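Local atomic coordinates of pseudouridine synthase (Pyrococcus abyssi, PDB entry 2AUS), a protein that probably isomerises specific uridines in RNA to pseudouridine as a Cbf5-type, TruB-family pseudouridine synthase. Residues H218-Y223 and E234-A239; P39-I44 and F226-G231; G47-D52 and K238-M243; H43-V48 and A92-T97. All blocks are in the same frame, centred on the assembly; numbering follows the deposited sequence.

Interaction 1: H218-Y223 and E234-A239; sequences HDLVDY and EYIRKA
Tyr-223 carries this meeting of two helices, its ring lying against CB of Tyr-235 and CB of Ala-239. With CG anti to the carbonyl carbon (chi1 -62°), the phenol leaves helix 217-228 toward the second helix and lies with one face over the CB of Tyr-235. That CB stands 3.8 Å from the centroid of the Tyr-223 ring, a CH-pi contact; the carbonyl oxygen of Asp-219, one turn earlier on the same helix, sits above the opposite face, so the ring is sandwiched. At the ring edge, CD1 of Tyr-223 meets CB of Ala-239 at 3.5 Å. The Tyr-235 ring itself swings away, its plane 34° from that of Tyr-223, in an oblique pairing. Nearer the backbone, CD1 of Ile-236 reaches CB of Tyr-223 at 4.0 Å; its CG1 is anti to the backbone N. Leu-220 points its CD2 at CB of Ala-239, 4.0 Å away, while its other branch packs on Ile-49 and Leu-51. One water joins the two backbones, donating to the carbonyl oxygen of Tyr-223 at 2.8 Å and accepting from N of Ile-236. The axes of segments 218-223 and 234-239 run roughly antiparallel, 145° between their directions and 9.1 Å apart at closest approach: an antiparallel helical hairpin (alpha-alpha hairpin) whose Leu-220 packs on strand 47-53 of the mixed sheet.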
loop_
_atom_site.group_PDB
_atom_site.type_symbol
_atom_site.label_atom_id
_atom_site.label_comp_id
_atom_site.label_asym_id
_atom_site.label_seq_id
_atom_site.Cartn_x
_atom_site.Cartn_y
_atom_site.Cartn_z
ATOM N N HIS A 218 7.775 3.255 11.596
ATOM C CA HIS A 218 7.576 2.175 12.553
ATOM C C HIS A 218 8.356 2.476 13.814
ATOM O O HIS A 218 7.897 2.180 14.917
ATOM C CB HIS A 218 8.015 0.837 11.953
ATOM C CG HIS A 218 7.007 0.246 11.018
ATOM N ND1 HIS A 218 7.302 -0.792 10.161
ATOM C CD2 HIS A 218 5.699 0.537 10.823
ATOM C CE1 HIS A 218 6.217 -1.114 9.478
ATOM N NE2 HIS A 218 5.231 -0.323 9.862
ATOM N N ASP A 219 9.536 3.065 13.657
ATOM C CA ASP A 219 10.328 3.430 14.818
ATOM C C ASP A 219 9.513 4.396 15.658
ATOM O O ASP A 219 9.403 4.228 16.867
ATOM C CB ASP A 219 11.632 4.117 14.422
ATOM C CG ASP A 219 12.624 3.171 13.798
ATOM O OD1 ASP A 219 12.528 1.953 14.069
ATOM O OD2 ASP A 219 13.512 3.653 13.057
ATOM N N LEU A 220 8.937 5.406 15.006
ATOM C CA LEU A 220 8.139 6.410 15.699
ATOM C C LEU A 220 6.949 5.805 16.426
ATOM O O LEU A 220 6.644 6.193 17.557
ATOM C CB LEU A 220 7.640 7.477 14.721
ATOM C CG LEU A 220 8.696 8.431 14.165
ATOM C CD1 LEU A 220 8.020 9.470 13.276
ATOM C CD2 LEU A 220 9.424 9.110 15.322
ATOM N N VAL A 221 6.269 4.870 15.775
ATOM C CA VAL A 221 5.119 4.222 16.391
ATOM C C VAL A 221 5.566 3.500 17.656
ATOM O O VAL A 221 4.969 3.665 18.715
ATOM C CB VAL A 221 4.464 3.203 15.440
ATOM C CG1 VAL A 221 3.428 2.369 16.199
ATOM C CG2 VAL A 221 3.807 3.937 14.267
ATOM N N ASP A 222 6.639 2.726 17.552
ATOM C CA ASP A 222 7.123 1.976 18.703
ATOM C C ASP A 222 7.675 2.833 19.834
ATOM O O ASP A 222 7.426 2.552 21.008
ATOM C CB ASP A 222 8.176 0.961 18.259
ATOM C CG ASP A 222 7.635 -0.020 17.237
ATOM O OD1 ASP A 222 6.395 -0.077 17.063
ATOM O OD2 ASP A 222 8.443 -0.739 16.610
ATOM N N TYR A 223 8.426 3.875 19.495
ATOM C CA TYR A 223 8.996 4.748 20.516
ATOM C C TYR A 223 7.907 5.543 21.233
ATOM O O TYR A 223 8.003 5.816 22.432
ATOM C CB TYR A 223 9.997 5.704 19.877
ATOM C CG TYR A 223 11.182 5.021 19.240
ATOM C CD1 TYR A 223 11.979 5.700 18.325
ATOM C CD2 TYR A 223 11.538 3.711 19.583
ATOM C CE1 TYR A 223 13.102 5.104 17.764
ATOM C CE2 TYR A 223 12.665 3.103 19.030
ATOM C CZ TYR A 223 13.442 3.811 18.119
ATOM O OH TYR A 223 14.552 3.229 17.550
ATOM N N GLU A 234 13.117 8.049 26.620
ATOM C CA GLU A 234 14.441 7.993 26.014
ATOM C C GLU A 234 14.461 7.824 24.495
ATOM O O GLU A 234 15.142 8.566 23.781
ATOM C CB GLU A 234 15.245 6.854 26.631
ATOM C CG GLU A 234 16.689 6.813 26.183
ATOM C CD GLU A 234 17.365 5.499 26.536
ATOM O OE1 GLU A 234 17.081 4.960 27.626
ATOM O OE2 GLU A 234 18.191 5.011 25.731
ATOM N N TYR A 235 13.720 6.842 24.001
ATOM C CA TYR A 235 13.711 6.571 22.571
ATOM C C TYR A 235 12.990 7.619 21.734
ATOM O O TYR A 235 13.513 8.048 20.712
ATOM C CB TYR A 235 13.155 5.164 22.340
ATOM C CG TYR A 235 13.958 4.160 23.142
ATOM C CD1 TYR A 235 15.272 3.856 22.787
ATOM C CD2 TYR A 235 13.457 3.626 24.334
ATOM C CE1 TYR A 235 16.072 3.056 23.601
ATOM C CE2 TYR A 235 14.250 2.826 25.156
ATOM C CZ TYR A 235 15.557 2.550 24.782
ATOM O OH TYR A 235 16.358 1.787 25.596
ATOM N N ILE A 236 11.803 8.044 22.155
ATOM C CA ILE A 236 11.091 9.058 21.387
ATOM C C ILE A 236 11.956 10.320 21.382
ATOM O O ILE A 236 12.073 10.994 20.362
ATOM C CB ILE A 236 9.690 9.365 21.982
ATOM C CG1 ILE A 236 8.871 10.189 20.981
ATOM C CG2 ILE A 236 9.820 10.141 23.291
ATOM C CD1 ILE A 236 8.685 9.509 19.630
ATOM N N ARG A 237 12.588 10.618 22.515
ATOM C CA ARG A 237 13.447 11.794 22.617
ATOM C C ARG A 237 14.564 11.742 21.582
ATOM O O ARG A 237 14.819 12.725 20.878
ATOM C CB ARG A 237 14.063 11.909 24.009
ATOM C CG ARG A 237 15.036 13.075 24.130
ATOM C CD ARG A 237 15.591 13.233 25.533
ATOM N NE ARG A 237 14.591 13.711 26.486
ATOM C CZ ARG A 237 14.173 14.970 26.565
ATOM N NH1 ARG A 237 14.667 15.888 25.739
ATOM N NH2 ARG A 237 13.279 15.313 27.482
ATOM N N LYS A 238 15.232 10.596 21.488
ATOM C CA LYS A 238 16.314 10.435 20.526
ATOM C C LYS A 238 15.817 10.405 19.083
ATOM O O LYS A 238 16.561 10.711 18.160
ATOM C CB LYS A 238 17.099 9.156 20.819
ATOM C CG LYS A 238 17.833 9.189 22.146
ATOM C CD LYS A 238 18.580 7.892 22.397
ATOM C CE LYS A 238 19.136 7.856 23.805
ATOM N NZ LYS A 238 19.711 6.523 24.105
ATOM N N ALA A 239 14.554 10.041 18.895
ATOM C CA ALA A 239 13.968 9.961 17.561
ATOM C C ALA A 239 13.583 11.337 17.012
ATOM O O ALA A 239 13.333 11.474 15.815
ATOM C CB ALA A 239 12.735 9.048 17.591
HETATM O O HOH W 1 10.271 6.268 23.977
#

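Interaction 2: P39-I44 and F226-G231; sequences PIELHI and FWKEDG
Two helices far apart in sequence, 40-45 and the C-terminal end of 217-228, are bridged here by one aromatic side chain in a helix-helix packing contact at the surface. Trp-227 spans the gap: the nearest CA atoms, those of Ile-40 and Trp-227, are 9.8 Å apart. Its CG is anti to the backbone N (chi1 177°), which throws the indole straight out so that its six-membered ring meets the other helix tip to tip. Ile-40 covers one face of that ring with CG1, a CH-pi contact 4.1 Å from the centroid of the Trp-227 six-membered ring, while its CG2 touches CZ2 of Trp-227 at 3.6 Å. One helical turn on, Ile-44 extends CD1 to within 3.5 Å of CZ3 of Trp-227. Ile-236 of helix 234-239 packs against both Ile-40 and Trp-227. Lys-228 folds back so that its CE lies over the indole face opposite Ile-40. Glu-41, its chain bent at chi2 (-62°), crosses the indole at about a right angle and comes to the ring edge. There its OE2 sits 3.1 Å from CH2 of Trp-227 and makes a long salt bridge of 3.7 Å to NZ of Lys-228.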
loop_
_atom_site.group_PDB
_atom_site.type_symbol
_atom_site.label_atom_id
_atom_site.label_comp_id
_atom_site.label_asym_id
_atom_site.label_seq_id
_atom_site.Cartn_x
_atom_site.Cartn_y
_atom_site.Cartn_z
ATOM N N PRO A 39 12.126 19.600 28.403
ATOM C CA PRO A 39 11.186 18.582 28.899
ATOM C C PRO A 39 10.572 17.923 27.663
ATOM O O PRO A 39 10.256 18.613 26.692
ATOM C CB PRO A 39 10.173 19.406 29.688
ATOM C CG PRO A 39 11.003 20.545 30.212
ATOM C CD PRO A 39 11.870 20.912 29.025
ATOM N N ILE A 40 10.392 16.604 27.704
ATOM C CA ILE A 40 9.887 15.859 26.554
ATOM C C ILE A 40 8.755 16.485 25.739
ATOM O O ILE A 40 8.815 16.491 24.509
ATOM C CB ILE A 40 9.497 14.406 26.943
ATOM C CG1 ILE A 40 9.216 13.596 25.670
ATOM C CG2 ILE A 40 8.289 14.402 27.863
ATOM C CD1 ILE A 40 10.370 13.601 24.678
ATOM N N GLU A 41 7.728 17.009 26.398
ATOM C CA GLU A 41 6.626 17.644 25.674
ATOM C C GLU A 41 7.131 18.836 24.864
ATOM O O GLU A 41 6.807 18.979 23.688
ATOM C CB GLU A 41 5.547 18.131 26.640
ATOM C CG GLU A 41 4.711 17.047 27.270
ATOM C CD GLU A 41 3.920 16.259 26.250
ATOM O OE1 GLU A 41 3.573 16.832 25.192
ATOM O OE2 GLU A 41 3.631 15.072 26.516
ATOM N N LEU A 42 7.912 19.697 25.506
ATOM C CA LEU A 42 8.459 20.870 24.831
ATOM C C LEU A 42 9.373 20.452 23.694
ATOM O O LEU A 42 9.377 21.066 22.632
ATOM C CB LEU A 42 9.246 21.747 25.808
ATOM C CG LEU A 42 8.452 22.782 26.598
ATOM C CD1 LEU A 42 9.419 23.619 27.441
ATOM C CD2 LEU A 42 7.679 23.683 25.630
ATOM N N HIS A 43 10.152 19.404 23.935
ATOM C CA HIS A 43 11.076 18.869 22.944
ATOM C C HIS A 43 10.317 18.522 21.663
ATOM O O HIS A 43 10.768 18.805 20.552
ATOM C CB HIS A 43 11.745 17.613 23.507
ATOM C CG HIS A 43 12.711 16.963 22.568
ATOM N ND1 HIS A 43 13.905 17.548 22.207
ATOM C CD2 HIS A 43 12.671 15.766 21.938
ATOM C CE1 HIS A 43 14.563 16.737 21.398
ATOM N NE2 HIS A 43 13.837 15.649 21.219
ATOM N N ILE A 44 9.154 17.904 21.830
ATOM C CA ILE A 44 8.334 17.520 20.691
ATOM C C ILE A 44 7.686 18.753 20.061
ATOM O O ILE A 44 7.606 18.863 18.841
ATOM C CB ILE A 44 7.254 16.498 21.124
ATOM C CG1 ILE A 44 7.937 15.175 21.492
ATOM C CG2 ILE A 44 6.230 16.296 20.014
ATOM C CD1 ILE A 44 6.979 14.069 21.896
ATOM N N PHE A 226 6.508 3.189 23.716
ATOM C CA PHE A 226 7.384 3.029 24.874
ATOM C C PHE A 226 7.238 4.220 25.817
ATOM O O PHE A 226 7.375 4.087 27.032
ATOM C CB PHE A 226 8.844 2.905 24.424
ATOM C CG PHE A 226 9.126 1.689 23.578
ATOM C CD1 PHE A 226 10.298 1.608 22.835
ATOM C CD2 PHE A 226 8.230 0.622 23.534
ATOM C CE1 PHE A 226 10.574 0.483 22.059
ATOM C CE2 PHE A 226 8.496 -0.509 22.761
ATOM C CZ PHE A 226 9.669 -0.578 22.023
ATOM N N TRP A 227 6.965 5.386 25.247
ATOM C CA TRP A 227 6.794 6.591 26.040
ATOM C C TRP A 227 5.423 6.631 26.707
ATOM O O TRP A 227 5.325 6.675 27.923
ATOM C CB TRP A 227 6.985 7.834 25.159
ATOM C CG TRP A 227 6.765 9.126 25.873
ATOM C CD1 TRP A 227 7.126 9.424 27.155
ATOM C CD2 TRP A 227 6.163 10.313 25.338
ATOM N NE1 TRP A 227 6.788 10.718 27.453
ATOM C CE2 TRP A 227 6.196 11.290 26.359
ATOM C CE3 TRP A 227 5.605 10.648 24.097
ATOM C CZ2 TRP A 227 5.685 12.581 26.179
ATOM C CZ3 TRP A 227 5.098 11.935 23.916
ATOM C CH2 TRP A 227 5.143 12.885 24.955
ATOM N N LYS A 228 4.369 6.593 25.901
ATOM C CA LYS A 228 3.007 6.662 26.409
ATOM C C LYS A 228 2.483 5.460 27.194
ATOM O O LYS A 228 1.655 5.627 28.088
ATOM C CB LYS A 228 2.051 6.975 25.259
ATOM C CG LYS A 228 2.183 8.393 24.738
ATOM C CD LYS A 228 1.946 9.401 25.861
ATOM C CE LYS A 228 2.092 10.832 25.367
ATOM N NZ LYS A 228 1.967 11.804 26.489
ATOM N N GLU A 229 2.951 4.259 26.876
ATOM C CA GLU A 229 2.480 3.077 27.587
ATOM C C GLU A 229 3.442 2.628 28.674
ATOM O O GLU A 229 3.026 2.319 29.784
ATOM C CB GLU A 229 2.275 1.904 26.627
ATOM C CG GLU A 229 1.341 2.156 25.471
ATOM C CD GLU A 229 1.217 0.937 24.565
ATOM O OE1 GLU A 229 2.268 0.398 24.136
ATOM O OE2 GLU A 229 0.070 0.517 24.290
ATOM N N ASP A 230 4.726 2.587 28.348
ATOM C CA ASP A 230 5.735 2.133 29.294
ATOM C C ASP A 230 6.435 3.239 30.085
ATOM O O ASP A 230 7.248 2.953 30.963
ATOM C CB ASP A 230 6.765 1.279 28.550
ATOM C CG ASP A 230 6.116 0.155 27.753
ATOM O OD1 ASP A 230 5.322 -0.604 28.347
ATOM O OD2 ASP A 230 6.388 0.030 26.538
ATOM N N GLY A 231 6.123 4.495 29.769
ATOM C CA GLY A 231 6.725 5.618 30.472
ATOM C C GLY A 231 8.200 5.847 30.196
ATOM O O GLY A 231 8.895 6.461 31.005
#

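Interaction 3: G47-D52 and K238-M243; sequences GVINLD and KAIQPM
Chi1 and chi2 of Gln-241, -47° and -43°, fold its chain back toward the helix end it has just left, while Val-48 sets CG1 anti to its carbonyl carbon (chi1 -73°) and CG2 in the crowded position between backbone N and carbonyl carbon, where it meets O of Gln-241 and O of Pro-242, both at 3.4 Å. The folded glutamine gives NE2 to the carbonyl oxygen of Lys-238 at 3.0 Å, the donor standing above the carbonyl plane. NE2 also donates to a water that gives a hydrogen bond to the carbonyl oxygen of Ala-239 and accepts from N of Asn-50, so the C-terminal part of helix 234-239 is tied to strand 47-53. Between the strands, N of Val-48 meets O of Gln-241 at 2.7 Å, and N of Gln-241 meets O of Val-48 at 2.8 Å; both bonds lie in the carbonyl planes. CG1 of Val-48 turns toward Met-243. Next along the chains, Ile-49 and Ile-240 cross obliquely, CG1 to CG1 at 4.1 Å. Gly-47, with no side chain, lets CG2 of Ile-240 rest 3.6 Å from its CA. Val-48 and Gln-241 form an antiparallel hydrogen-bonded pair, Gly-47 and Pro-242 the non-hydrogen-bonded pair beside it. This is a short antiparallel bridge in a mixed sheet, probably of the catalytic part of a TruB-type fold, joining two segments 186 residues apart in the chain.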
loop_
_atom_site.group_PDB
_atom_site.type_symbol
_atom_site.label_atom_id
_atom_site.label_comp_id
_atom_site.label_asym_id
_atom_site.label_seq_id
_atom_site.Cartn_x
_atom_site.Cartn_y
_atom_site.Cartn_z
ATOM N N GLY A 47 10.390 20.186 17.982
ATOM C CA GLY A 47 11.279 19.198 17.403
ATOM C C GLY A 47 11.141 19.004 15.904
ATOM O O GLY A 47 10.159 19.426 15.293
ATOM N N VAL A 48 12.151 18.364 15.319
ATOM C CA VAL A 48 12.180 18.054 13.890
ATOM C C VAL A 48 12.599 16.597 13.778
ATOM O O VAL A 48 13.528 16.162 14.460
ATOM C CB VAL A 48 13.212 18.912 13.126
ATOM C CG1 VAL A 48 12.719 20.339 13.001
ATOM C CG2 VAL A 48 14.549 18.890 13.864
ATOM N N ILE A 49 11.910 15.842 12.931
ATOM C CA ILE A 49 12.223 14.431 12.754
ATOM C C ILE A 49 13.034 14.208 11.492
ATOM O O ILE A 49 12.702 14.741 10.432
ATOM C CB ILE A 49 10.936 13.579 12.632
ATOM C CG1 ILE A 49 10.071 13.761 13.878
ATOM C CG2 ILE A 49 11.292 12.103 12.445
ATOM C CD1 ILE A 49 8.758 12.981 13.828
ATOM N N ASN A 50 14.113 13.445 11.603
ATOM C CA ASN A 50 14.920 13.120 10.430
ATOM C C ASN A 50 14.341 11.781 9.976
ATOM O O ASN A 50 14.837 10.709 10.324
ATOM C CB ASN A 50 16.390 12.993 10.809
ATOM C CG ASN A 50 17.272 12.671 9.619
ATOM O OD1 ASN A 50 16.907 12.922 8.468
ATOM N ND2 ASN A 50 18.445 12.120 9.893
ATOM N N LEU A 51 13.258 11.862 9.212
ATOM C CA LEU A 51 12.562 10.671 8.760
ATOM C C LEU A 51 13.052 10.062 7.453
ATOM O O LEU A 51 13.413 10.777 6.517
ATOM C CB LEU A 51 11.075 10.984 8.625
ATOM C CG LEU A 51 10.201 9.743 8.445
ATOM C CD1 LEU A 51 9.818 9.188 9.828
ATOM C CD2 LEU A 51 8.962 10.098 7.651
ATOM N N ASP A 52 13.064 8.734 7.404
ATOM C CA ASP A 52 13.453 8.013 6.191
ATOM C C ASP A 52 12.116 7.732 5.532
ATOM O O ASP A 52 11.414 6.794 5.916
ATOM C CB ASP A 52 14.138 6.679 6.518
ATOM C CG ASP A 52 14.722 5.989 5.278
ATOM O OD1 ASP A 52 14.304 6.312 4.143
ATOM O OD2 ASP A 52 15.603 5.116 5.436
ATOM N N LYS A 238 15.232 10.596 21.488
ATOM C CA LYS A 238 16.314 10.435 20.526
ATOM C C LYS A 238 15.817 10.405 19.083
ATOM O O LYS A 238 16.561 10.711 18.160
ATOM C CB LYS A 238 17.099 9.156 20.819
ATOM C CG LYS A 238 17.833 9.189 22.146
ATOM C CD LYS A 238 18.580 7.892 22.397
ATOM C CE LYS A 238 19.136 7.856 23.805
ATOM N NZ LYS A 238 19.711 6.523 24.105
ATOM N N ALA A 239 14.554 10.041 18.895
ATOM C CA ALA A 239 13.968 9.961 17.561
ATOM C C ALA A 239 13.583 11.337 17.012
ATOM O O ALA A 239 13.333 11.474 15.815
ATOM C CB ALA A 239 12.735 9.048 17.591
ATOM N N ILE A 240 13.531 12.342 17.887
ATOM C CA ILE A 240 13.172 13.707 17.497
ATOM C C ILE A 240 14.314 14.663 17.848
ATOM O O ILE A 240 14.834 14.639 18.963
ATOM C CB ILE A 240 11.886 14.151 18.223
ATOM C CG1 ILE A 240 10.739 13.201 17.854
ATOM C CG2 ILE A 240 11.542 15.597 17.863
ATOM C CD1 ILE A 240 9.453 13.438 18.623
ATOM N N GLN A 241 14.717 15.499 16.899
ATOM C CA GLN A 241 15.814 16.420 17.165
ATOM C C GLN A 241 15.294 17.800 17.518
ATOM O O GLN A 241 14.176 18.165 17.144
ATOM C CB GLN A 241 16.728 16.541 15.940
ATOM C CG GLN A 241 17.121 15.212 15.314
ATOM C CD GLN A 241 17.481 14.183 16.356
ATOM O OE1 GLN A 241 18.314 14.431 17.219
ATOM N NE2 GLN A 241 16.844 13.024 16.290
ATOM N N PRO A 242 16.090 18.584 18.263
ATOM C CA PRO A 242 15.625 19.932 18.607
ATOM C C PRO A 242 15.518 20.684 17.277
ATOM O O PRO A 242 16.290 20.425 16.350
ATOM C CB PRO A 242 16.751 20.483 19.480
ATOM C CG PRO A 242 17.372 19.241 20.075
ATOM C CD PRO A 242 17.390 18.292 18.889
ATOM N N MET A 243 14.564 21.599 17.168
ATOM C CA MET A 243 14.396 22.345 15.921
ATOM C C MET A 243 15.679 23.046 15.470
ATOM O O MET A 243 15.861 23.317 14.275
ATOM C CB MET A 243 13.282 23.376 16.076
ATOM C CG MET A 243 13.623 24.484 17.047
ATOM S SD MET A 243 12.325 25.730 17.203
ATOM C CE MET A 243 12.750 26.445 18.811
HETATM O O HOH W 2 15.144 12.140 13.882
#

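Interaction 4: H43-V48 and A92-T97; sequences HIQYGV and ALERAT
The Tyr-46 ring and the Arg-95 chain lie side by side and point the same way, with CB of Arg-95 over one ring face, 3.9 Å from the Tyr-46 centroid in a CH-pi contact. Bends at chi2 and chi3 carry NE of the arginine along the ring to its hydroxyl, leaving the guanidinium plane turned 71° from the ring. NE then gives a weak, bent hydrogen bond to OH of Tyr-46 at 2.9 Å, while NH2 of Arg-95 has its firmer partner in the carbonyl oxygen of Phe-324. Gln-45 crosses Arg-95 obliquely: its amide is nearly parallel to the guanidinium, 19° between planes, and OE1 of Gln-45 comes to 3.3 Å from CG of Arg-95. The Glu-94 carboxylate also passes Gln-45 obliquely, but its OE1 is gripped by the backbone N atoms of Glu-73 and Lys-74. Further in, Leu-93 lays its CB against O of Ile-44, and its CD1 lies 4.2 Å from CG2 of Ile-44. The backbone bond here is nearly straight: N of Leu-93 to O of Gly-47, 2.8 Å, almost along the C=O axis. Beyond it Val-48 and Ala-92 form an antiparallel non-hydrogen-bonded pair, CG1 of Val-48 at 3.9 Å from CB of Ala-92. The contact thus sits where helix 40-45 turns into strand 47-53 and strand 88-93 leaves the sheet for a 3-10 turn, with strand 241-242 also paired to strand 47-53.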
loop_
_atom_site.group_PDB
_atom_site.type_symbol
_atom_site.label_atom_id
_atom_site.label_comp_id
_atom_site.label_asym_id
_atom_site.label_seq_id
_atom_site.Cartn_x
_atom_site.Cartn_y
_atom_site.Cartn_z
ATOM N N HIS A 43 10.152 19.404 23.935
ATOM C CA HIS A 43 11.076 18.869 22.944
ATOM C C HIS A 43 10.317 18.522 21.663
ATOM O O HIS A 43 10.768 18.805 20.552
ATOM C CB HIS A 43 11.745 17.613 23.507
ATOM C CG HIS A 43 12.711 16.963 22.568
ATOM N ND1 HIS A 43 13.905 17.548 22.207
ATOM C CD2 HIS A 43 12.671 15.766 21.938
ATOM C CE1 HIS A 43 14.563 16.737 21.398
ATOM N NE2 HIS A 43 13.837 15.649 21.219
ATOM N N ILE A 44 9.154 17.904 21.830
ATOM C CA ILE A 44 8.334 17.520 20.691
ATOM C C ILE A 44 7.686 18.753 20.061
ATOM O O ILE A 44 7.606 18.863 18.841
ATOM C CB ILE A 44 7.254 16.498 21.124
ATOM C CG1 ILE A 44 7.937 15.175 21.492
ATOM C CG2 ILE A 44 6.230 16.296 20.014
ATOM C CD1 ILE A 44 6.979 14.069 21.896
ATOM N N GLN A 45 7.249 19.686 20.901
ATOM C CA GLN A 45 6.623 20.920 20.433
ATOM C C GLN A 45 7.573 21.717 19.550
ATOM O O GLN A 45 7.137 22.448 18.658
ATOM C CB GLN A 45 6.219 21.794 21.621
ATOM C CG GLN A 45 4.931 21.396 22.307
ATOM C CD GLN A 45 3.705 21.893 21.563
ATOM O OE1 GLN A 45 3.545 23.098 21.341
ATOM N NE2 GLN A 45 2.830 20.968 21.175
ATOM N N TYR A 46 8.869 21.581 19.814
ATOM C CA TYR A 46 9.888 22.297 19.062
ATOM C C TYR A 46 10.885 21.328 18.453
ATOM O O TYR A 46 12.080 21.608 18.403
ATOM C CB TYR A 46 10.617 23.285 19.986
ATOM C CG TYR A 46 9.701 24.355 20.527
ATOM C CD1 TYR A 46 9.457 25.520 19.806
ATOM C CD2 TYR A 46 8.993 24.155 21.710
ATOM C CE1 TYR A 46 8.529 26.453 20.244
ATOM C CE2 TYR A 46 8.061 25.078 22.155
ATOM C CZ TYR A 46 7.831 26.223 21.414
ATOM O OH TYR A 46 6.867 27.112 21.815
ATOM N N GLY A 47 10.390 20.186 17.982
ATOM C CA GLY A 47 11.279 19.198 17.403
ATOM C C GLY A 47 11.141 19.004 15.904
ATOM O O GLY A 47 10.159 19.426 15.293
ATOM N N VAL A 48 12.151 18.364 15.319
ATOM C CA VAL A 48 12.180 18.054 13.890
ATOM C C VAL A 48 12.599 16.597 13.778
ATOM O O VAL A 48 13.528 16.162 14.460
ATOM C CB VAL A 48 13.212 18.912 13.126
ATOM C CG1 VAL A 48 12.719 20.339 13.001
ATOM C CG2 VAL A 48 14.549 18.890 13.864
ATOM N N ALA A 92 9.241 18.891 10.456
ATOM C CA ALA A 92 9.205 19.755 11.632
ATOM C C ALA A 92 7.852 19.572 12.317
ATOM O O ALA A 92 6.824 19.432 11.647
ATOM C CB ALA A 92 9.416 21.216 11.221
ATOM N N LEU A 93 7.853 19.582 13.646
ATOM C CA LEU A 93 6.631 19.358 14.412
ATOM C C LEU A 93 6.063 20.559 15.170
ATOM O O LEU A 93 6.798 21.423 15.659
ATOM C CB LEU A 93 6.862 18.240 15.435
ATOM C CG LEU A 93 7.680 17.030 14.983
ATOM C CD1 LEU A 93 7.938 16.133 16.180
ATOM C CD2 LEU A 93 6.937 16.268 13.881
ATOM N N GLU A 94 4.739 20.576 15.272
ATOM C CA GLU A 94 4.008 21.598 16.003
ATOM C C GLU A 94 4.546 23.019 15.846
ATOM O O GLU A 94 4.536 23.585 14.755
ATOM C CB GLU A 94 3.984 21.206 17.487
ATOM C CG GLU A 94 3.473 19.787 17.737
ATOM C CD GLU A 94 1.946 19.691 17.753
ATOM O OE1 GLU A 94 1.289 20.317 16.895
ATOM O OE2 GLU A 94 1.399 18.980 18.624
ATOM N N ARG A 95 5.025 23.584 16.949
ATOM C CA ARG A 95 5.553 24.945 16.978
ATOM C C ARG A 95 6.775 25.188 16.094
ATOM O O ARG A 95 7.063 26.327 15.729
ATOM C CB ARG A 95 5.884 25.322 18.421
ATOM C CG ARG A 95 4.671 25.422 19.329
ATOM C CD ARG A 95 4.088 26.819 19.289
ATOM N NE ARG A 95 5.120 27.812 19.590
ATOM C CZ ARG A 95 4.912 29.124 19.617
ATOM N NH1 ARG A 95 3.701 29.612 19.363
ATOM N NH2 ARG A 95 5.917 29.948 19.884
ATOM N N ALA A 96 7.493 24.123 15.755
ATOM C CA ALA A 96 8.680 24.233 14.915
ATOM C C ALA A 96 8.373 24.017 13.432
ATOM O O ALA A 96 9.253 24.167 12.579
ATOM C CB ALA A 96 9.719 23.224 15.366
ATOM N N THR A 97 7.128 23.666 13.134
ATOM C CA THR A 97 6.697 23.392 11.767
ATOM C C THR A 97 7.338 24.242 10.684
ATOM O O THR A 97 7.859 23.710 9.707
ATOM C CB THR A 97 5.154 23.509 11.629
ATOM O OG1 THR A 97 4.529 22.443 12.353
ATOM C CG2 THR A 97 4.732 23.410 10.161
#

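Overall arrangement
All four contacts cluster in one corner of what is probably the catalytic part, about 8 to 15 Å apart, centre to centre. Strand 47-53 is the common element of interactions 3 and 4, pairing with strands 241-242 and 88-93 in one mixed sheet. Interactions 1 and 2 share helix 217-228, interactions 2 and 4 share helix 40-45, and helix 234-239 runs on from interaction 1 into interaction 3. Interaction 4 closes before interaction 1 opens along the chain, whereas 1 and 2 alternate their segments. His-43 stitches the set together: its NE2 is probably hydrogen-bonded to O of both Arg-237 and Ile-240. The chain's early helix and strand are thereby locked to the late helical hairpin, whose Asp-222 forms salt bridges with another protein's chain.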